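Long-range contacts in 3-oxoacyl-[acyl-carrier-protein] synthase 2 (Rickettsia rickettsii, PDB 4JGA), which probably catalyses the condensation of a growing acyl chain with malonyl-acyl-carrier protein, the elongation step of bacterial fatty acid synthesis: residues Gly46-Ile50 and Lys61-Leu65; Pro317-Ile323 and Leu344-Asn349. All coordinates share one frame; numbering follows the deposited sequence.

Contact 1 of 2, residues Gly46-Ile50 and Lys61-Leu65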
ATOM      1  N   GLY A  46      28.002  -4.714  -0.234  1.00 17.81           N
ATOM      2  CA  GLY A  46      27.723  -3.309  -0.543  1.00 18.19           C
ATOM      3  C   GLY A  46      27.476  -2.401   0.653  1.00 18.06           C
ATOM      4  O   GLY A  46      26.906  -1.334   0.493  1.00 18.02           O
ATOM      5  N   ILE A  47      27.903  -2.820   1.838  1.00 18.25           N
ATOM      6  CA  ILE A  47      27.667  -2.061   3.047  1.00 18.48           C
ATOM      7  C   ILE A  47      28.846  -1.127   3.245  1.00 19.98           C
ATOM      8  O   ILE A  47      30.001  -1.562   3.163  1.00 20.41           O
ATOM      9  CB  ILE A  47      27.537  -2.969   4.292  1.00 18.23           C
ATOM     10  CG1 ILE A  47      26.363  -3.966   4.166  1.00 17.47           C
ATOM     11  CG2 ILE A  47      27.403  -2.130   5.547  1.00 18.29           C
ATOM     12  CD1 ILE A  47      25.089  -3.351   3.678  1.00 16.96           C
ATOM     13  N   LYS A  48      28.553   0.152   3.495  1.00 20.78           N
ATOM     14  CA  LYS A  48      29.599   1.185   3.683  1.00 22.31           C
ATOM     15  C   LYS A  48      29.197   2.259   4.696  1.00 21.61           C
ATOM     16  O   LYS A  48      28.076   2.249   5.239  1.00 20.03           O
ATOM     17  CB  LYS A  48      30.109   1.833   2.364  1.00 24.59           C
ATOM     18  CG  LYS A  48      29.101   1.989   1.255  1.00 25.53           C
ATOM     19  CD  LYS A  48      29.729   2.209  -0.104  1.00 27.54           C
ATOM     20  CE  LYS A  48      28.695   1.934  -1.193  1.00 27.91           C
ATOM     21  NZ  LYS A  48      28.364   0.481  -1.391  1.00 27.03           N
ATOM     22  N   THR A  49      30.176   3.109   4.998  1.00 21.74           N
ATOM     23  CA  THR A  49      29.993   4.234   5.865  1.00 21.81           C
ATOM     24  C   THR A  49      29.041   5.244   5.201  1.00 21.39           C
ATOM     25  O   THR A  49      29.160   5.555   4.026  1.00 21.53           O
ATOM     26  CB  THR A  49      31.355   4.875   6.181  1.00 23.31           C
ATOM     27  OG1 THR A  49      32.100   3.987   7.043  1.00 23.55           O
ATOM     28  CG2 THR A  49      31.194   6.204   6.869  1.00 23.85           C
ATOM     29  N   ILE A  50      28.089   5.732   5.973  1.00 20.77           N
ATOM     30  CA  ILE A  50      27.205   6.783   5.541  1.00 20.75           C
ATOM     31  C   ILE A  50      28.003   8.068   5.479  1.00 22.25           C
ATOM     32  O   ILE A  50      28.661   8.432   6.432  1.00 22.57           O
ATOM     33  CB  ILE A  50      26.039   6.977   6.534  1.00 20.08           C
ATOM     34  CG1 ILE A  50      25.147   5.740   6.514  1.00 18.64           C
ATOM     35  CG2 ILE A  50      25.228   8.235   6.201  1.00 20.42           C
ATOM     36  CD1 ILE A  50      24.232   5.628   7.708  1.00 18.21           C
ATOM     37  N   LYS A  61      26.189   3.874  11.897  1.00 17.70           N
ATOM     38  CA  LYS A  61      26.845   4.811  10.999  1.00 18.40           C
ATOM     39  C   LYS A  61      27.053   4.213   9.615  1.00 18.00           C
ATOM     40  O   LYS A  61      27.782   4.768   8.807  1.00 18.47           O
ATOM     41  CB  LYS A  61      28.200   5.228  11.592  1.00 19.64           C
ATOM     42  CG  LYS A  61      28.073   5.963  12.921  1.00 20.32           C
ATOM     43  CD  LYS A  61      29.417   6.140  13.606  1.00 21.52           C
ATOM     44  CE  LYS A  61      29.223   6.556  15.050  1.00 22.04           C
ATOM     45  NZ  LYS A  61      28.606   7.905  15.174  1.00 22.51           N
ATOM     46  N   ILE A  62      26.402   3.082   9.347  1.00 17.01           N
ATOM     47  CA  ILE A  62      26.664   2.319   8.118  1.00 16.72           C
ATOM     48  C   ILE A  62      25.356   1.931   7.442  1.00 15.67           C
ATOM     49  O   ILE A  62      24.311   1.940   8.065  1.00 14.97           O
ATOM     50  CB  ILE A  62      27.445   1.024   8.407  1.00 16.71           C
ATOM     51  CG1 ILE A  62      26.689   0.146   9.420  1.00 16.20           C
ATOM     52  CG2 ILE A  62      28.850   1.358   8.910  1.00 17.86           C
ATOM     53  CD1 ILE A  62      27.211  -1.284   9.557  1.00 16.20           C
ATOM     54  N   ALA A  63      25.447   1.574   6.172  1.00 15.53           N
ATOM     55  CA  ALA A  63      24.280   1.181   5.418  1.00 15.04           C
ATOM     56  C   ALA A  63      24.700   0.562   4.096  1.00 15.19           C
ATOM     57  O   ALA A  63      25.813   0.786   3.635  1.00 15.78           O
ATOM     58  CB  ALA A  63      23.355   2.387   5.174  1.00 14.97           C
ATOM     59  N   GLY A  64      23.770  -0.201   3.520  1.00 14.68           N
ATOM     60  CA  GLY A  64      23.841  -0.653   2.133  1.00 14.91           C
ATOM     61  C   GLY A  64      23.402   0.480   1.221  1.00 15.12           C
ATOM     62  O   GLY A  64      22.224   0.821   1.157  1.00 14.86           O
ATOM     63  N   LEU A  65      24.360   1.061   0.521  1.00 16.19           N
ATOM     64  CA  LEU A  65      24.117   2.276  -0.232  1.00 17.00           C
ATOM     65  C   LEU A  65      24.437   2.118  -1.707  1.00 17.45           C
ATOM     66  O   LEU A  65      25.423   1.464  -2.104  1.00 17.84           O
ATOM     67  CB  LEU A  65      24.946   3.422   0.353  1.00 18.17           C
ATOM     68  CG  LEU A  65      24.599   3.831   1.791  1.00 18.16           C
ATOM     69  CD1 LEU A  65      25.714   4.709   2.361  1.00 19.28           C
ATOM     70  CD2 LEU A  65      23.245   4.553   1.863  1.00 17.93           C
TER
HETATM   71  O   HOH W   1      28.740   7.505   9.083  1.00 21.63           O
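I47 lays its CD1 methyl over the backbone of G64, 3.4 Å from the CA of G64, closer than carbon atoms usually sit; glycine, having no side chain, lets the methyl come down on the main chain. CG2 of I47, anti to its own backbone N, touches CD1 of I62, whose CG1 stands between its backbone N and carbonyl carbon. The short strands 47-49 and 62-64 form an antiparallel ribbon, joined by a ten-residue connection without helix or strand. K48 and A63 are its hydrogen-bonded pair: K48 N gives an almost straight bond to A63 O (2.8 Å, 176°), and A63 N returns one to K48 O (2.9 Å). Beyond the strand end, I50 N bonds to K61 O at 3.0 Å, and a water donates to both I50 O and K61 O. On the face of A63, small enough to leave I50 access, CG1 of I50 lies 4.0 Å from A63 CB and also meets CD1 of L65. Backbone bonds from G46 to S360 and from G64 to M254 tie the other end to the rest of the fold. There the K48 chain, bent at its last torsion (chi4 -73°), brings NZ to L65 O at 3.2 Å and to G46 O at 3.0 Å, above the latter's carbonyl plane. The long lysine thus adds a second link beside the weak L65 N to G46 O bond, and its charge probably polarises both carbonyls.

Contact 2 of 2, residues Pro317-Ile323 and Leu344-Asn349. With NA (sodium ion), chain E.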
ATOM      1  N   PRO A 317       7.521 -30.398   0.744  1.00 17.02           N
ATOM      2  CA  PRO A 317       8.732 -29.676   1.151  1.00 16.51           C
ATOM      3  C   PRO A 317      10.064 -30.283   0.674  1.00 17.11           C
ATOM      4  O   PRO A 317      11.035 -29.554   0.552  1.00 16.89           O
ATOM      5  CB  PRO A 317       8.636 -29.679   2.672  1.00 16.48           C
ATOM      6  CG  PRO A 317       7.161 -29.752   2.949  1.00 16.39           C
ATOM      7  CD  PRO A 317       6.647 -30.690   1.895  1.00 17.04           C
ATOM      8  N   ASP A 318      10.093 -31.576   0.381  1.00 17.90           N
ATOM      9  CA  ASP A 318      11.273 -32.214  -0.217  1.00 18.67           C
ATOM     10  C   ASP A 318      11.640 -31.619  -1.576  1.00 18.16           C
ATOM     11  O   ASP A 318      12.774 -31.742  -2.016  1.00 18.55           O
ATOM     12  CB  ASP A 318      11.026 -33.709  -0.394  1.00 20.03           C
ATOM     13  CG  ASP A 318       9.788 -33.981  -1.231  1.00 20.25           C
ATOM     14  OD1 ASP A 318       8.699 -33.582  -0.803  1.00 19.82           O
ATOM     15  OD2 ASP A 318       9.906 -34.537  -2.336  1.00 21.25           O
ATOM     16  N   MET A 319      10.689 -30.959  -2.234  1.00 17.54           N
ATOM     17  CA  MET A 319      10.898 -30.480  -3.587  1.00 17.35           C
ATOM     18  C   MET A 319      11.686 -29.150  -3.652  1.00 16.32           C
ATOM     19  O   MET A 319      12.281 -28.848  -4.675  1.00 16.34           O
ATOM     20  CB  MET A 319       9.560 -30.363  -4.328  1.00 17.53           C
ATOM     21  CG  MET A 319       8.958 -31.724  -4.690  1.00 18.88           C
ATOM     22  SD  MET A 319       7.251 -31.613  -5.250  1.00 19.40           S
ATOM     23  CE  MET A 319       7.499 -30.751  -6.813  1.00 19.01           C
ATOM     24  N   ILE A 320      11.648 -28.344  -2.590  1.00 15.41           N
ATOM     25  CA  ILE A 320      12.403 -27.095  -2.536  1.00 14.57           C
ATOM     26  C   ILE A 320      13.894 -27.430  -2.610  1.00 14.93           C
ATOM     27  O   ILE A 320      14.360 -28.351  -1.935  1.00 15.52           O
ATOM     28  CB  ILE A 320      12.120 -26.338  -1.238  1.00 14.02           C
ATOM     29  CG1 ILE A 320      10.659 -25.874  -1.206  1.00 13.51           C
ATOM     30  CG2 ILE A 320      13.050 -25.155  -1.059  1.00 13.60           C
ATOM     31  CD1 ILE A 320      10.301 -24.904  -2.302  1.00 13.03           C
ATOM     32  N   ASP A 321      14.647 -26.690  -3.419  1.00 14.41           N
ATOM     33  CA  ASP A 321      16.135 -26.870  -3.466  1.00 14.73           C
ATOM     34  C   ASP A 321      16.911 -25.776  -2.731  1.00 14.10           C
ATOM     35  O   ASP A 321      17.971 -26.023  -2.141  1.00 14.31           O
ATOM     36  CB  ASP A 321      16.574 -26.921  -4.910  1.00 15.03           C
ATOM     37  CG  ASP A 321      15.992 -28.098  -5.649  1.00 15.72           C
ATOM     38  OD1 ASP A 321      16.071 -29.239  -5.128  1.00 16.20           O
ATOM     39  OD2 ASP A 321      15.448 -27.875  -6.759  1.00 15.80           O
ATOM     40  N   TYR A 322      16.371 -24.559  -2.778  1.00 13.16           N
ATOM     41  CA  TYR A 322      17.054 -23.400  -2.206  1.00 12.81           C
ATOM     42  C   TYR A 322      16.019 -22.459  -1.611  1.00 11.96           C
ATOM     43  O   TYR A 322      14.927 -22.302  -2.173  1.00 11.49           O
ATOM     44  CB  TYR A 322      17.936 -22.682  -3.255  1.00 12.84           C
ATOM     45  CG  TYR A 322      18.402 -21.313  -2.809  1.00 12.49           C
ATOM     46  CD1 TYR A 322      19.340 -21.184  -1.789  1.00 12.79           C
ATOM     47  CD2 TYR A 322      17.885 -20.141  -3.375  1.00 11.83           C
ATOM     48  CE1 TYR A 322      19.760 -19.939  -1.363  1.00 12.39           C
ATOM     49  CE2 TYR A 322      18.320 -18.893  -2.949  1.00 11.48           C
ATOM     50  CZ  TYR A 322      19.248 -18.806  -1.939  1.00 11.74           C
ATOM     51  OH  TYR A 322      19.674 -17.568  -1.467  1.00 11.42           O
ATOM     52  N   ILE A 323      16.385 -21.869  -0.469  1.00 11.67           N
ATOM     53  CA  ILE A 323      15.568 -20.923   0.262  1.00 10.91           C
ATOM     54  C   ILE A 323      16.362 -19.633   0.422  1.00 10.81           C
ATOM     55  O   ILE A 323      17.479 -19.623   0.947  1.00 11.05           O
ATOM     56  CB  ILE A 323      15.209 -21.432   1.670  1.00 11.03           C
ATOM     57  CG1 ILE A 323      14.474 -22.756   1.568  1.00 11.33           C
ATOM     58  CG2 ILE A 323      14.403 -20.377   2.455  1.00 10.35           C
ATOM     59  CD1 ILE A 323      14.277 -23.432   2.893  1.00 11.66           C
ATOM     60  N   LEU A 344       9.937 -27.281   9.295  1.00 18.80           N
ATOM     61  CA  LEU A 344       9.261 -27.602   8.046  1.00 18.29           C
ATOM     62  C   LEU A 344      10.085 -28.499   7.108  1.00 18.55           C
ATOM     63  O   LEU A 344       9.506 -29.366   6.411  1.00 18.66           O
ATOM     64  CB  LEU A 344       8.937 -26.286   7.341  1.00 17.55           C
ATOM     65  CG  LEU A 344       7.857 -26.196   6.300  1.00 17.09           C
ATOM     66  CD1 LEU A 344       6.557 -26.872   6.714  1.00 17.21           C
ATOM     67  CD2 LEU A 344       7.641 -24.698   6.040  1.00 16.45           C
ATOM     68  N   PHE A 345      11.414 -28.323   7.099  1.00 18.11           N
ATOM     69  CA  PHE A 345      12.246 -28.934   6.063  1.00 18.44           C
ATOM     70  C   PHE A 345      13.229 -29.996   6.502  1.00 20.01           C
ATOM     71  O   PHE A 345      13.632 -30.828   5.684  1.00 20.38           O
ATOM     72  CB  PHE A 345      13.029 -27.847   5.321  1.00 17.60           C
ATOM     73  CG  PHE A 345      12.171 -26.987   4.441  1.00 16.35           C
ATOM     74  CD1 PHE A 345      11.793 -27.437   3.186  1.00 16.23           C
ATOM     75  CD2 PHE A 345      11.744 -25.739   4.869  1.00 15.39           C
ATOM     76  CE1 PHE A 345      10.985 -26.663   2.379  1.00 15.68           C
ATOM     77  CE2 PHE A 345      10.936 -24.953   4.068  1.00 14.74           C
ATOM     78  CZ  PHE A 345      10.565 -25.402   2.815  1.00 14.78           C
ATOM     79  N   LEU A 346      13.622 -30.004   7.768  1.00 21.04           N
ATOM     80  CA  LEU A 346      14.760 -30.836   8.154  1.00 22.92           C
ATOM     81  C   LEU A 346      14.554 -32.360   7.899  1.00 23.91           C
ATOM     82  O   LEU A 346      15.425 -33.015   7.313  1.00 23.99           O
ATOM     83  CB  LEU A 346      15.157 -30.530   9.605  1.00 23.91           C
ATOM     84  CG  LEU A 346      16.348 -31.306  10.180  1.00 25.87           C
ATOM     85  CD1 LEU A 346      17.604 -31.041   9.355  1.00 25.97           C
ATOM     86  CD2 LEU A 346      16.558 -30.944  11.652  1.00 26.55           C
ATOM     87  N   GLU A 347      13.392 -32.893   8.295  1.00 24.34           N
ATOM     88  CA  GLU A 347      13.094 -34.327   8.143  1.00 25.72           C
ATOM     89  C   GLU A 347      12.913 -34.697   6.672  1.00 25.35           C
ATOM     90  O   GLU A 347      13.444 -35.697   6.234  1.00 26.40           O
ATOM     91  CB  GLU A 347      11.853 -34.766   8.976  1.00 25.85           C
ATOM     92  N   ALA A 348      12.185 -33.886   5.918  1.00 24.24           N
ATOM     93  CA  ALA A 348      11.828 -34.230   4.526  1.00 24.37           C
ATOM     94  C   ALA A 348      12.899 -33.808   3.512  1.00 24.25           C
ATOM     95  O   ALA A 348      12.912 -34.287   2.388  1.00 24.53           O
ATOM     96  CB  ALA A 348      10.509 -33.576   4.146  1.00 23.49           C
ATOM     97  N   ASN A 349      13.773 -32.888   3.900  1.00 23.61           N
ATOM     98  CA  ASN A 349      14.711 -32.299   2.960  1.00 23.08           C
ATOM     99  C   ASN A 349      15.964 -31.855   3.676  1.00 22.77           C
ATOM    100  O   ASN A 349      16.262 -30.667   3.747  1.00 21.77           O
ATOM    101  CB  ASN A 349      14.040 -31.124   2.309  1.00 22.49           C
ATOM    102  CG  ASN A 349      14.736 -30.671   1.040  1.00 22.70           C
ATOM    103  OD1 ASN A 349      15.834 -31.096   0.722  1.00 23.17           O
ATOM    104  ND2 ASN A 349      14.081 -29.780   0.315  1.00 22.55           N
TER
HETATM  105 NA    NA E 503      14.966 -30.908  -3.525  1.00  8.31          NA
HETATM  106  O   HOH W   2      16.833 -30.487  -1.811  1.00 21.59           O
HETATM  107  O   HOH W   3      14.901 -33.658  -2.485  1.00 35.32           O
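The amide of N349 makes the polar part of this contact. Its ND2 donates to P317 O at 3.1 Å, on a lone pair in the carbonyl plane, and to I320 O at 2.7 Å, which lies in the plane of the amide itself. With CG anti to the backbone N (chi1 -163°), the amide extends into the turn 317-320. Asparagine suits the place because it offers two N-H groups to the carbonyls and an oxygen, OD1, that lies 2.8 Å from a sodium-bound water. A further polar atom, P317 O, sits at the edge of the F345 ring, in its plane, facing the ring hydrogens. Metal coordination is the second element: D318 O (2.8 Å), OD1 of D321 (2.6 Å) and two waters bind the sodium, so N349 acts from the second shell. The carboxylate of D321 is shared, its OD2 forming a salt bridge with K411. Apolar packing centres on the F345 ring. I323 CD1 makes a CH-pi contact over one face, 4.1 Å from the centroid. CB of P317 and CG1 of I320 both approach CE1 of F345, the latter at 3.7 Å; branched and cyclic side chains fit closely round this flat, wide group. In the beta-alpha-beta unit of strand 322-324, helix 331-345 and strand 353-355, the contact joins the first strand and the turn before it to the helix end and the residues that follow, while M310 of helix 300-312 and L416 of strand 414-421 pack against both I320 and F345.

Overall arrangement
The two contacts belong to different halves of the chain, contact 1 to the N-terminal and contact 2 to the C-terminal part of the thiolase-like synthase, with centres about 34 Å apart and no shared element. Contact 1 is largely buried although its two strands form a small ribbon separate from the main mixed sheet; contact 2 is partly buried, lies farther from the chain centre, and belongs to that sheet and its helices. Their chemistry follows: strand pairing makes contact 1 chiefly a matter of backbone bonds, helped by one lysine, whereas contact 2 relies on an asparagine amide gripping backbone carbonyls and an aromatic ring, with a sodium ion beside them that reaches N349 through water.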